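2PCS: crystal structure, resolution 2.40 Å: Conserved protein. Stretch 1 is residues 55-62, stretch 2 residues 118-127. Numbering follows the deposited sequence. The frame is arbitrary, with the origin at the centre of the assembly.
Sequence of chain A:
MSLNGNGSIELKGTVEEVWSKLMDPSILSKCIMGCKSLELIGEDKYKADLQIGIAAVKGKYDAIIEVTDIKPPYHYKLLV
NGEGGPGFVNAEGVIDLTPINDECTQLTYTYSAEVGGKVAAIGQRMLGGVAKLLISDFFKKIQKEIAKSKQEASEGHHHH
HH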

# COMPACT_ATOMS: atom_id res chain seq x y z
N ALA A 55 -11.77 5.96 12.56
CA ALA A 55 -11.95 7.14 13.42
C ALA A 55 -10.78 8.11 13.56
O ALA A 55 -10.96 9.29 13.44
CB ALA A 55 -12.41 6.68 14.85
N ALA A 56 -9.58 7.64 13.84
CA ALA A 56 -8.49 8.60 14.09
C ALA A 56 -8.15 9.44 12.84
O ALA A 56 -7.54 10.50 12.95
CB ALA A 56 -7.22 7.84 14.58
N VAL A 57 -8.50 8.90 11.66
CA VAL A 57 -8.12 9.53 10.39
C VAL A 57 -9.32 9.67 9.46
O VAL A 57 -9.14 9.94 8.26
CB VAL A 57 -6.99 8.72 9.61
CG1 VAL A 57 -5.64 8.83 10.31
CG2 VAL A 57 -7.40 7.30 9.28
N LYS A 58 -10.50 9.46 10.01
CA LYS A 58 -11.72 9.40 9.23
C LYS A 58 -11.83 10.62 8.27
O LYS A 58 -11.49 11.74 8.63
CB LYS A 58 -12.90 9.35 10.19
CG LYS A 58 -14.17 8.86 9.59
CD LYS A 58 -15.22 8.82 10.69
CE LYS A 58 -16.54 8.25 10.15
NZ LYS A 58 -17.04 9.02 8.94
N GLY A 59 -12.31 10.38 7.07
CA GLY A 59 -12.19 11.37 6.02
C GLY A 59 -12.28 10.76 4.62
O GLY A 59 -12.21 9.51 4.45
N LYS A 60 -12.48 11.66 3.66
CA LYS A 60 -12.48 11.37 2.25
C LYS A 60 -11.24 11.98 1.64
O LYS A 60 -10.84 13.12 1.91
CB LYS A 60 -13.76 11.89 1.61
CG LYS A 60 -14.98 11.02 2.05
CD LYS A 60 -16.38 11.52 1.55
CE LYS A 60 -17.51 10.82 2.39
NZ LYS A 60 -18.90 10.84 1.74
N TYR A 61 -10.55 11.18 0.85
CA TYR A 61 -9.26 11.61 0.34
C TYR A 61 -9.23 11.22 -1.08
O TYR A 61 -9.81 10.21 -1.43
CB TYR A 61 -8.13 10.89 1.06
CG TYR A 61 -8.06 11.07 2.53
CD1 TYR A 61 -7.21 11.99 3.07
CD2 TYR A 61 -8.87 10.30 3.40
CE1 TYR A 61 -7.08 12.15 4.43
CE2 TYR A 61 -8.78 10.46 4.79
CZ TYR A 61 -7.85 11.37 5.30
OH TYR A 61 -7.72 11.58 6.66
N ASP A 62 -8.57 12.04 -1.89
CA ASP A 62 -8.18 11.65 -3.25
C ASP A 62 -6.69 11.42 -3.27
O ASP A 62 -5.94 12.17 -2.63
CB ASP A 62 -8.60 12.70 -4.28
CG ASP A 62 -10.12 12.76 -4.44
OD1 ASP A 62 -10.71 13.83 -4.25
OD2 ASP A 62 -10.74 11.70 -4.69
N LYS A 118 -4.68 18.76 9.81
CA LYS A 118 -5.07 18.54 11.20
C LYS A 118 -4.67 17.08 11.63
O LYS A 118 -4.27 16.85 12.76
CB LYS A 118 -6.53 18.94 11.52
CG LYS A 118 -7.61 18.15 10.79
CD LYS A 118 -9.08 18.59 11.13
CE LYS A 118 -9.29 18.76 12.66
NZ LYS A 118 -10.75 18.98 13.03
N VAL A 119 -4.72 16.15 10.68
CA VAL A 119 -4.45 14.76 10.95
C VAL A 119 -3.00 14.51 11.38
O VAL A 119 -2.73 13.48 11.99
CB VAL A 119 -4.82 13.87 9.72
CG1 VAL A 119 -3.72 13.93 8.62
CG2 VAL A 119 -5.09 12.43 10.16
N ALA A 120 -2.10 15.42 11.03
CA ALA A 120 -0.67 15.28 11.35
C ALA A 120 -0.44 15.31 12.87
O ALA A 120 0.58 14.80 13.38
CB ALA A 120 0.14 16.39 10.66
N ALA A 121 -1.39 15.91 13.59
CA ALA A 121 -1.21 16.25 14.98
C ALA A 121 -1.44 15.04 15.88
O ALA A 121 -1.00 15.05 17.03
CB ALA A 121 -2.14 17.39 15.37
N ILE A 122 -2.12 14.01 15.36
CA ILE A 122 -2.52 12.85 16.15
C ILE A 122 -1.37 12.14 16.86
O ILE A 122 -1.60 11.45 17.86
CB ILE A 122 -3.41 11.80 15.37
CG1 ILE A 122 -2.65 11.13 14.22
CG2 ILE A 122 -4.80 12.37 14.96
CD1 ILE A 122 -3.29 9.79 13.80
N GLY A 123 -0.14 12.33 16.38
CA GLY A 123 1.02 11.62 16.93
C GLY A 123 1.76 10.74 15.93
O GLY A 123 1.14 10.04 15.11
N GLN A 124 3.09 10.76 16.00
CA GLN A 124 3.92 9.87 15.15
C GLN A 124 3.65 8.38 15.39
O GLN A 124 3.64 7.58 14.46
CB GLN A 124 5.42 10.15 15.35
CG GLN A 124 6.04 10.99 14.23
CD GLN A 124 7.55 10.86 14.23
OE1 GLN A 124 8.25 11.45 15.11
NE2 GLN A 124 8.07 10.09 13.27
N ARG A 125 3.43 8.03 16.65
CA ARG A 125 3.32 6.62 17.02
C ARG A 125 1.99 6.04 16.51
O ARG A 125 1.90 4.91 15.96
CB ARG A 125 3.52 6.48 18.54
CG ARG A 125 2.44 5.72 19.27
CD ARG A 125 1.59 6.69 20.11
NE ARG A 125 1.46 6.18 21.48
CZ ARG A 125 2.49 6.09 22.32
NH1 ARG A 125 3.71 6.51 21.93
NH2 ARG A 125 2.30 5.60 23.55
N MET A 126 0.98 6.89 16.64
CA MET A 126 -0.35 6.61 16.20
C MET A 126 -0.66 6.63 14.68
O MET A 126 -1.10 5.59 14.16
CB MET A 126 -1.32 7.58 16.90
CG MET A 126 -2.80 7.35 16.60
SD MET A 126 -3.90 8.42 17.62
CE MET A 126 -5.42 7.58 17.43
N LEU A 127 -0.29 7.65 13.91
CA LEU A 127 0.58 7.52 12.71
C LEU A 127 1.07 6.20 11.98
O LEU A 127 0.34 5.63 11.14
CB LEU A 127 1.29 8.84 12.27
CG LEU A 127 0.52 10.18 12.06
CD1 LEU A 127 1.49 11.35 11.64
CD2 LEU A 127 -0.69 10.10 11.12

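What holds the two stretches together? Packing alone: no hydrogen bond crosses between them, and the contact is small, burying 208 Å² over both sides. Ala56 and Val57 supply most of one surface; Val119, Ile122 and Met126 supply most of the other.

Which bump fills which hollow? The CG1 methyl of Val57 rests in the shallow groove between the methyls of two residues, 3.6 Å from Val119 CG2 and 4.3 Å from Ile122 CD1, both on the same side of it. The CA-to-CB bond of Val57 runs sideways, yet its m rotamer still leaves CG1 within reach of both methyls.

How does so small a residue as Ala56 take part? Its CB points toward the second stretch, and the extended, all-t side chain of Met126 reaches across to it, bringing CE within 3.4 Å of Ala56 CB, a tight approach, closer than methyl groups usually pack. The backbone contributes too: Ala56 O lies 3.9 Å from Ile122 CG2, a van der Waals contact.

What else does Val119 meet? Buried Tyr61 brings its OH to 4.5 Å from Val119 CG2, at the margin of contact. That hydroxyl is not left unsatisfied beside a methyl: Tyr61 OH donates a hydrogen bond of 2.7 Å to Val57 O, tying the ring to the loop that carries Val57.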